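Local coordinates for protein polyketide synthase/nonribosomal peptide synthetase hybrid RzxB (Pseudomonas fluorescens, PDB 5IL6) that probably dehydrates beta-hydroxyacyl chains held on a carrier protein during rhizoxin assembly, through a dehydratase domain of the hot-dog fold, at residues 156-161 against 171-176; 175-180 against 186-191; 265-270 against 274-279. All coordinates share one frame; numbering follows the deposited sequence. Where two conformers were deposited one is given.

Contact 1 (156-161 against 171-176); sequences ACYQRF and GHRRLL
Tyr158 reaches from helix 154-164 to the loop that leads into strand 175-181, and its two ends interact in different ways. The polar bond lies at the ring's tip, where the amide of Leu175 donates to the OH over 3.0 Å, with an N-H...O angle of 158°. The same hydroxyl also bonds to Gln212 OE1 of helix 204-212, whose NE2 donates to His172 O, so one glutamine side chain bridges the helix residue and the loop. The cation-pi contact lies over one ring face: Arg173 CZ stands 4.3 Å from the centroid of the Tyr158 ring. A bend at chi3 (64°) folds the arginine chain back over the ring, leaving ring and guanidinium planes 32° apart, while NH2 forms a salt bridge with Glu155. Apolar packing completes the contact, with Leu175 CB 3.9 Å from Tyr158 CZ. Replacing Tyr158 with a phenylalanine would probably leave the buried amide of Leu175 without its acceptor and Gln212 OE1 without this partner. Tyr158 thus ties helix 154-164 to the segment entering strand 175-181 by a polar bond at its hydroxyl and a cation-pi contact over its ring, while Glu155 probably helps to balance the charge held there.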
loop_
_atom_site.group_PDB
_atom_site.type_symbol
_atom_site.label_atom_id
_atom_site.label_comp_id
_atom_site.label_asym_id
_atom_site.label_seq_id
_atom_site.Cartn_x
_atom_site.Cartn_y
_atom_site.Cartn_z
ATOM N N ALA A 156 -9.674 9.555 -16.980
ATOM C CA ALA A 156 -8.669 10.606 -17.088
ATOM C C ALA A 156 -7.539 10.383 -16.090
ATOM O O ALA A 156 -6.374 10.672 -16.384
ATOM C CB ALA A 156 -9.315 11.975 -16.876
ATOM N N CYS A 157 -7.865 9.867 -14.902
ATOM C CA CYS A 157 -6.830 9.566 -13.919
ATOM C C CYS A 157 -5.938 8.426 -14.398
ATOM O O CYS A 157 -4.707 8.515 -14.317
ATOM C CB CYS A 157 -7.466 9.229 -12.570
ATOM S SG CYS A 157 -8.305 10.629 -11.778
ATOM N N TYR A 158 -6.538 7.343 -14.898
ATOM C CA TYR A 158 -5.730 6.231 -15.385
ATOM C C TYR A 158 -4.939 6.617 -16.628
ATOM O O TYR A 158 -3.828 6.117 -16.833
ATOM C CB TYR A 158 -6.610 5.011 -15.659
ATOM C CG TYR A 158 -7.052 4.317 -14.389
ATOM C CD1 TYR A 158 -6.113 3.796 -13.506
ATOM C CD2 TYR A 158 -8.401 4.182 -14.071
ATOM C CE1 TYR A 158 -6.497 3.166 -12.340
ATOM C CE2 TYR A 158 -8.799 3.546 -12.902
ATOM C CZ TYR A 158 -7.839 3.041 -12.041
ATOM O OH TYR A 158 -8.206 2.408 -10.874
ATOM N N GLN A 159 -5.482 7.504 -17.464
ATOM C CA GLN A 159 -4.727 7.983 -18.618
ATOM C C GLN A 159 -3.518 8.795 -18.176
ATOM O O GLN A 159 -2.464 8.759 -18.822
ATOM C CB GLN A 159 -5.623 8.816 -19.538
ATOM C CG GLN A 159 -5.033 10.168 -19.943
ATOM C CD GLN A 159 -5.811 10.847 -21.053
ATOM O OE1 GLN A 159 -5.264 11.146 -22.115
ATOM N NE2 GLN A 159 -7.090 11.098 -20.816
ATOM N N ARG A 160 -3.648 9.538 -17.074
ATOM C CA ARG A 160 -2.503 10.284 -16.563
ATOM C C ARG A 160 -1.451 9.343 -15.988
ATOM O O ARG A 160 -0.253 9.524 -16.235
ATOM C CB ARG A 160 -2.956 11.299 -15.511
ATOM C CG ARG A 160 -1.880 12.313 -15.118
ATOM C CD ARG A 160 -1.399 13.129 -16.314
ATOM N NE ARG A 160 -2.509 13.752 -17.034
ATOM C CZ ARG A 160 -2.961 14.984 -16.814
ATOM N NH1 ARG A 160 -2.402 15.759 -15.894
ATOM N NH2 ARG A 160 -3.980 15.447 -17.526
ATOM N N PHE A 161 -1.876 8.343 -15.209
ATOM C CA PHE A 161 -0.941 7.322 -14.745
ATOM C C PHE A 161 -0.242 6.659 -15.923
ATOM O O PHE A 161 0.976 6.444 -15.898
ATOM C CB PHE A 161 -1.668 6.267 -13.908
ATOM C CG PHE A 161 -1.946 6.692 -12.493
ATOM C CD1 PHE A 161 -0.909 7.021 -11.636
ATOM C CD2 PHE A 161 -3.244 6.740 -12.014
ATOM C CE1 PHE A 161 -1.162 7.407 -10.333
ATOM C CE2 PHE A 161 -3.504 7.123 -10.712
ATOM C CZ PHE A 161 -2.461 7.455 -9.871
ATOM N N GLY A 171 -7.544 -6.186 -12.261
ATOM C CA GLY A 171 -7.560 -6.447 -10.833
ATOM C C GLY A 171 -7.020 -5.312 -9.989
ATOM O O GLY A 171 -7.289 -5.273 -8.782
ATOM N N HIS A 172 -6.260 -4.392 -10.588
ATOM C CA HIS A 172 -5.757 -3.222 -9.874
ATOM C C HIS A 172 -6.322 -1.917 -10.427
ATOM O O HIS A 172 -5.847 -0.840 -10.047
ATOM C CB HIS A 172 -4.225 -3.199 -9.908
ATOM C CG HIS A 172 -3.593 -4.087 -8.881
ATOM N ND1 HIS A 172 -2.842 -3.595 -7.836
ATOM C CD2 HIS A 172 -3.603 -5.434 -8.736
ATOM C CE1 HIS A 172 -2.418 -4.600 -7.090
ATOM N NE2 HIS A 172 -2.864 -5.727 -7.615
ATOM N N ARG A 173 -7.306 -1.981 -11.318
ATOM C CA ARG A 173 -8.039 -0.791 -11.759
ATOM C C ARG A 173 -9.352 -0.675 -10.992
ATOM O O ARG A 173 -10.443 -0.746 -11.552
ATOM C CB ARG A 173 -8.289 -0.839 -13.262
ATOM C CG ARG A 173 -7.071 -0.575 -14.118
ATOM C CD ARG A 173 -7.397 -0.783 -15.585
ATOM N NE ARG A 173 -8.397 0.175 -16.056
ATOM C CZ ARG A 173 -8.134 1.304 -16.707
ATOM N NH1 ARG A 173 -6.887 1.656 -16.991
ATOM N NH2 ARG A 173 -9.136 2.090 -17.083
ATOM N N ARG A 174 -9.227 -0.486 -9.681
ATOM C CA ARG A 174 -10.355 -0.605 -8.771
ATOM C C ARG A 174 -10.961 0.739 -8.391
ATOM O O ARG A 174 -11.844 0.782 -7.532
ATOM C CB ARG A 174 -9.924 -1.359 -7.514
ATOM C CG ARG A 174 -9.257 -2.695 -7.805
ATOM C CD ARG A 174 -10.237 -3.758 -8.242
ATOM N NE ARG A 174 -10.638 -3.651 -9.646
ATOM C CZ ARG A 174 -11.896 -3.661 -10.085
ATOM N NH1 ARG A 174 -12.920 -3.773 -9.244
ATOM N NH2 ARG A 174 -12.137 -3.579 -11.387
ATOM N N LEU A 175 -10.504 1.834 -8.994
ATOM C CA LEU A 175 -11.156 3.125 -8.794
ATOM C C LEU A 175 -12.496 3.109 -9.518
ATOM O O LEU A 175 -12.545 3.051 -10.751
ATOM C CB LEU A 175 -10.276 4.260 -9.313
ATOM C CG LEU A 175 -9.118 4.741 -8.434
ATOM C CD1 LEU A 175 -8.407 5.906 -9.107
ATOM C CD2 LEU A 175 -9.570 5.135 -7.030
ATOM N N LEU A 176 -13.586 3.166 -8.757
ATOM C CA LEU A 176 -14.929 3.130 -9.321
ATOM C C LEU A 176 -15.527 4.518 -9.501
ATOM O O LEU A 176 -16.267 4.747 -10.463
ATOM C CB LEU A 176 -15.847 2.285 -8.431
ATOM C CG LEU A 176 -15.416 0.824 -8.254
ATOM C CD1 LEU A 176 -16.380 0.085 -7.340
ATOM C CD2 LEU A 176 -15.299 0.107 -9.595
#

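Contact 2 (175-180 against 186-191); sequences LLSLVR and LARIAL
The carbonyl oxygen of Leu186 is gripped twice, by the amide of Val179 and by a water that donates to it over 2.8 Å. That water also accepts from Arg188 NH1 and bonds to Ser177 OG at 3.0 Å, and so links three residues on the side of the hairpin that carries Ser177, Val179, Leu186 and Arg188. It sits in plane at the edge of the guanidinium, while Leu186 CD2 lies over one face of that group. The arginine chain is bent at chi2 (79°), which brings CD back beside Ser177 OG; the chain is poorly ordered, however, so this polar network may be mobile.

The backbone ladder is that of an antiparallel beta hairpin formed by strands 175-181 and 184-190. Val179 and Leu186 make a hydrogen-bonded pair with bonds in both directions, and the amide of Arg188 donates to Ser177 O. Next to this lies a classic beta bulge: Leu176 and Ser177 both face Arg188, whose carbonyl accepts a firm bond from Leu176 N at 2.9 Å and a weak one from Ser177 N at 3.5 Å.

On the other side of the hairpin the packing is apolar. Leu178 CD2 presses on Ala187 CB at 3.4 Å, tighter than usual for two carbons, and Leu175 CD2 lies 3.8 Å from Ile189 CG2. Helix 204-212 meets this side through Ile189, and helix 154-164 through Leu178. Across on the water's side, Val179 and Leu186 lie side by side and point the same way, with Phe144 against both. At the bulge end of the hairpin, Leu176 CD1 rests on Ala190 CB at 3.8 Å, close to Ala190 N, a buried amide that has no partner in the model.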
loop_
_atom_site.group_PDB
_atom_site.type_symbol
_atom_site.label_atom_id
_atom_site.label_comp_id
_atom_site.label_asym_id
_atom_site.label_seq_id
_atom_site.Cartn_x
_atom_site.Cartn_y
_atom_site.Cartn_z
ATOM N N LEU A 175 -10.504 1.834 -8.994
ATOM C CA LEU A 175 -11.156 3.125 -8.794
ATOM C C LEU A 175 -12.496 3.109 -9.518
ATOM O O LEU A 175 -12.545 3.051 -10.751
ATOM C CB LEU A 175 -10.276 4.260 -9.313
ATOM C CG LEU A 175 -9.118 4.741 -8.434
ATOM C CD1 LEU A 175 -8.407 5.906 -9.107
ATOM C CD2 LEU A 175 -9.570 5.135 -7.030
ATOM N N LEU A 176 -13.586 3.166 -8.757
ATOM C CA LEU A 176 -14.929 3.130 -9.321
ATOM C C LEU A 176 -15.527 4.518 -9.501
ATOM O O LEU A 176 -16.267 4.747 -10.463
ATOM C CB LEU A 176 -15.847 2.285 -8.431
ATOM C CG LEU A 176 -15.416 0.824 -8.254
ATOM C CD1 LEU A 176 -16.380 0.085 -7.340
ATOM C CD2 LEU A 176 -15.299 0.107 -9.595
ATOM N N SER A 177 -15.238 5.445 -8.594
ATOM C CA SER A 177 -15.710 6.815 -8.736
ATOM C C SER A 177 -14.812 7.734 -7.923
ATOM O O SER A 177 -14.158 7.309 -6.967
ATOM C CB SER A 177 -17.171 6.952 -8.293
ATOM O OG SER A 177 -17.312 6.680 -6.910
ATOM N N LEU A 178 -14.794 9.003 -8.322
ATOM C CA LEU A 178 -13.990 10.025 -7.668
ATOM C C LEU A 178 -14.776 11.325 -7.663
ATOM O O LEU A 178 -15.374 11.695 -8.677
ATOM C CB LEU A 178 -12.652 10.266 -8.385
ATOM C CG LEU A 178 -11.555 9.203 -8.353
ATOM C CD1 LEU A 178 -10.456 9.567 -9.349
ATOM C CD2 LEU A 178 -11.000 9.032 -6.957
ATOM N N VAL A 179 -14.777 12.011 -6.525
ATOM C CA VAL A 179 -15.301 13.368 -6.433
ATOM C C VAL A 179 -14.295 14.221 -5.675
ATOM O O VAL A 179 -13.676 13.758 -4.710
ATOM C CB VAL A 179 -16.687 13.412 -5.750
ATOM C CG1 VAL A 179 -17.696 12.605 -6.554
ATOM C CG2 VAL A 179 -16.604 12.905 -4.319
ATOM N N ARG A 180 -14.131 15.466 -6.116
ATOM C CA ARG A 180 -13.156 16.382 -5.545
ATOM C C ARG A 180 -13.862 17.597 -4.964
ATOM O O ARG A 180 -14.768 18.159 -5.587
ATOM C CB ARG A 180 -12.136 16.833 -6.595
ATOM C CG ARG A 180 -11.121 17.826 -6.056
ATOM C CD ARG A 180 -10.071 18.186 -7.085
ATOM N NE ARG A 180 -9.140 19.178 -6.559
ATOM C CZ ARG A 180 -8.159 19.737 -7.259
ATOM N NH1 ARG A 180 -7.967 19.405 -8.530
ATOM N NH2 ARG A 180 -7.365 20.632 -6.686
ATOM N N LEU A 186 -12.974 12.116 -2.472
ATOM C CA LEU A 186 -13.616 10.929 -1.929
ATOM C C LEU A 186 -13.731 9.897 -3.039
ATOM O O LEU A 186 -14.296 10.182 -4.099
ATOM C CB LEU A 186 -15.001 11.254 -1.359
ATOM C CG LEU A 186 -15.712 10.101 -0.644
ATOM C CD1 LEU A 186 -14.975 9.737 0.640
ATOM C CD2 LEU A 186 -17.165 10.448 -0.358
ATOM N N ALA A 187 -13.196 8.705 -2.795
ATOM C CA ALA A 187 -13.157 7.652 -3.794
ATOM C C ALA A 187 -13.925 6.434 -3.304
ATOM O O ALA A 187 -13.962 6.141 -2.105
ATOM C CB ALA A 187 -11.713 7.252 -4.116
ATOM N N ARG A 188 -14.553 5.736 -4.245
ATOM C CA ARG A 188 -15.150 4.432 -3.995
ATOM C C ARG A 188 -14.337 3.379 -4.730
ATOM O O ARG A 188 -14.077 3.514 -5.931
ATOM C CB ARG A 188 -16.612 4.383 -4.447
ATOM C CG ARG A 188 -17.596 4.919 -3.422
ATOM C CD ARG A 188 -17.629 6.434 -3.414
ATOM N NE ARG A 188 -18.751 6.948 -2.634
ATOM C CZ ARG A 188 -19.170 8.210 -2.662
ATOM N NH1 ARG A 188 -18.564 9.100 -3.438
ATOM N NH2 ARG A 188 -20.201 8.583 -1.917
ATOM N N ILE A 189 -13.930 2.345 -4.003
ATOM C CA ILE A 189 -13.111 1.269 -4.540
ATOM C C ILE A 189 -13.712 -0.058 -4.101
ATOM O O ILE A 189 -14.374 -0.146 -3.062
ATOM C CB ILE A 189 -11.639 1.387 -4.083
ATOM C CG1 ILE A 189 -11.542 1.309 -2.555
ATOM C CG2 ILE A 189 -11.037 2.691 -4.587
ATOM C CD1 ILE A 189 -10.119 1.259 -2.021
ATOM N N ALA A 190 -13.499 -1.090 -4.912
ATOM C CA ALA A 190 -13.972 -2.423 -4.571
ATOM C C ALA A 190 -13.218 -3.438 -5.414
ATOM O O ALA A 190 -12.844 -3.158 -6.555
ATOM C CB ALA A 190 -15.483 -2.564 -4.787
ATOM N N LEU A 191 -13.036 -4.631 -4.852
ATOM C CA LEU A 191 -12.360 -5.707 -5.564
ATOM C C LEU A 191 -13.169 -6.161 -6.772
ATOM O O LEU A 191 -14.404 -6.125 -6.777
ATOM C CB LEU A 191 -12.119 -6.900 -4.637
ATOM C CG LEU A 191 -11.164 -6.706 -3.460
ATOM C CD1 LEU A 191 -11.188 -7.932 -2.560
ATOM C CD2 LEU A 191 -9.754 -6.443 -3.964
HETATM O O HOH W 1 -16.532 8.799 -4.957
#

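Contact 3 (265-270 against 274-279); sequences LALFDD and CCAILN
With chi1 at -53°, the Phe268 ring swings anti to its own carbonyl carbon and towards Cys274, whose SG stands anti to its backbone nitrogen (chi1 -174°). Phe268 CE2 thereby meets Cys274 CB at 3.7 Å, and Cys274 SG stands obliquely to the ring, 4.8 Å from the centroid of Phe268, in a sulfur-aromatic contact. The backbones form an antiparallel hairpin broken by a classic beta bulge, in which Cys275 and Ala276 both face Leu267. Its carbonyl takes a firm bond from Cys275 N at 2.8 Å and a weak one from Ala276 N at 3.4 Å. Beyond the bulge the ladder is regular: Leu267 N points almost straight at Ala276 O (2.8 Å, N-H...O angle 179°), and Leu265 pairs with Leu278 through bonds in both directions, its amide lying 2.7 Å from Leu278 O. Leu267 CD1 touches Leu278 CD1 at 3.9 Å on the side shared with Leu265 and Ala276. On that side Leu278 packs against Leu207 and Met211 of helix 204-212. Strand 246-254 flanks 261-268 along its other edge, while strand 230-239 continues the antiparallel arrangement beyond 274-284.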
loop_
_atom_site.group_PDB
_atom_site.type_symbol
_atom_site.label_atom_id
_atom_site.label_comp_id
_atom_site.label_asym_id
_atom_site.label_seq_id
_atom_site.Cartn_x
_atom_site.Cartn_y
_atom_site.Cartn_z
ATOM N N LEU A 265 -4.723 9.810 3.940
ATOM C CA LEU A 265 -5.837 9.006 3.467
ATOM C C LEU A 265 -6.479 8.284 4.641
ATOM O O LEU A 265 -5.818 7.960 5.632
ATOM C CB LEU A 265 -5.400 7.967 2.414
ATOM C CG LEU A 265 -4.818 8.480 1.094
ATOM C CD1 LEU A 265 -3.357 8.885 1.245
ATOM C CD2 LEU A 265 -4.973 7.428 0.003
ATOM N N ALA A 266 -7.779 8.037 4.518
ATOM C CA ALA A 266 -8.511 7.240 5.491
ATOM C C ALA A 266 -9.466 6.334 4.732
ATOM O O ALA A 266 -10.170 6.791 3.827
ATOM C CB ALA A 266 -9.277 8.123 6.482
ATOM N N LEU A 267 -9.482 5.058 5.102
ATOM C CA LEU A 267 -10.298 4.056 4.435
ATOM C C LEU A 267 -11.483 3.717 5.322
ATOM O O LEU A 267 -11.310 3.420 6.510
ATOM C CB LEU A 267 -9.479 2.799 4.130
ATOM C CG LEU A 267 -8.433 2.924 3.015
ATOM C CD1 LEU A 267 -7.307 3.882 3.388
ATOM C CD2 LEU A 267 -7.867 1.561 2.654
ATOM N N PHE A 268 -12.682 3.761 4.745
ATOM C CA PHE A 268 -13.909 3.507 5.480
ATOM C C PHE A 268 -14.716 2.438 4.764
ATOM O O PHE A 268 -14.651 2.304 3.539
ATOM C CB PHE A 268 -14.768 4.779 5.615
ATOM C CG PHE A 268 -14.028 5.962 6.174
ATOM C CD1 PHE A 268 -13.277 6.779 5.345
ATOM C CD2 PHE A 268 -14.096 6.265 7.524
ATOM C CE1 PHE A 268 -12.599 7.872 5.852
ATOM C CE2 PHE A 268 -13.420 7.358 8.037
ATOM C CZ PHE A 268 -12.672 8.161 7.200
ATOM N N ASP A 269 -15.491 1.684 5.536
ATOM C CA ASP A 269 -16.431 0.752 4.938
ATOM C C ASP A 269 -17.634 1.519 4.390
ATOM O O ASP A 269 -17.766 2.732 4.569
ATOM C CB ASP A 269 -16.859 -0.309 5.955
ATOM C CG ASP A 269 -17.665 0.262 7.110
ATOM O OD1 ASP A 269 -17.996 1.466 7.094
ATOM O OD2 ASP A 269 -17.963 -0.504 8.050
ATOM N N ASP A 270 -18.522 0.796 3.706
ATOM C CA ASP A 270 -19.673 1.448 3.093
ATOM C C ASP A 270 -20.572 2.115 4.126
ATOM O O ASP A 270 -21.410 2.944 3.756
ATOM C CB ASP A 270 -20.485 0.436 2.284
ATOM C CG ASP A 270 -19.827 0.080 0.961
ATOM O OD1 ASP A 270 -18.817 0.720 0.599
ATOM O OD2 ASP A 270 -20.328 -0.838 0.277
ATOM N N CYS A 274 -14.238 3.770 10.082
ATOM C CA CYS A 274 -12.835 3.838 9.701
ATOM C C CYS A 274 -12.160 2.489 9.920
ATOM O O CYS A 274 -12.191 1.938 11.025
ATOM C CB CYS A 274 -12.109 4.916 10.497
ATOM S SG CYS A 274 -10.413 5.138 9.928
ATOM N N CYS A 275 -11.547 1.959 8.864
ATOM C CA CYS A 275 -10.832 0.693 8.933
ATOM C C CYS A 275 -9.322 0.842 8.846
ATOM O O CYS A 275 -8.602 0.002 9.389
ATOM C CB CYS A 275 -11.302 -0.242 7.812
ATOM S SG CYS A 275 -13.033 -0.737 7.955
ATOM N N ALA A 276 -8.824 1.887 8.190
ATOM C CA ALA A 276 -7.386 2.089 8.081
ATOM C C ALA A 276 -7.104 3.561 7.825
ATOM O O ALA A 276 -7.929 4.276 7.248
ATOM C CB ALA A 276 -6.782 1.230 6.967
ATOM N N ILE A 277 -5.919 3.998 8.249
ATOM C CA ILE A 277 -5.491 5.385 8.124
ATOM C C ILE A 277 -4.065 5.402 7.593
ATOM O O ILE A 277 -3.211 4.647 8.070
ATOM C CB ILE A 277 -5.564 6.132 9.470
ATOM C CG1 ILE A 277 -7.008 6.191 9.971
ATOM C CG2 ILE A 277 -4.987 7.542 9.336
ATOM C CD1 ILE A 277 -7.138 6.694 11.393
ATOM N N LEU A 278 -3.815 6.251 6.599
ATOM C CA LEU A 278 -2.473 6.508 6.088
ATOM C C LEU A 278 -2.177 7.991 6.255
ATOM O O LEU A 278 -2.843 8.831 5.639
ATOM C CB LEU A 278 -2.343 6.108 4.617
ATOM C CG LEU A 278 -2.230 4.621 4.277
ATOM C CD1 LEU A 278 -3.561 3.913 4.431
ATOM C CD2 LEU A 278 -1.696 4.462 2.863
ATOM N N ASN A 279 -1.187 8.309 7.081
ATOM C CA ASN A 279 -0.795 9.689 7.334
ATOM C C ASN A 279 0.546 9.974 6.673
ATOM O O ASN A 279 1.509 9.220 6.853
ATOM C CB ASN A 279 -0.718 9.971 8.836
ATOM C CG ASN A 279 -2.075 9.917 9.509
ATOM O OD1 ASN A 279 -3.065 10.413 8.970
ATOM N ND2 ASN A 279 -2.130 9.315 10.690
HETATM O O HOH W 2 -5.346 10.191 7.179
#

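In the fold
Followed from the N terminus, the contacts are three short closures, one of a helix on a loop and two of hairpins. Contact 1 closes first, bringing the loop that enters strand 175-181 back against helix 154-164. Contact 2 starts where contact 1 ends: the two share Leu175 and Leu176, and they touch where Arg174 NH1 probably bonds to Ala190 O and where Cys157 packs on Leu178. Contact 3 follows in series as a separate hairpin and crosses neither of the others; its nearest atoms lie about 5 Å from contact 2. Strand 246-254 bridges the two hairpins by pairing with 184-190 and 261-268, and helix 204-212 packs against residues of all three contacts.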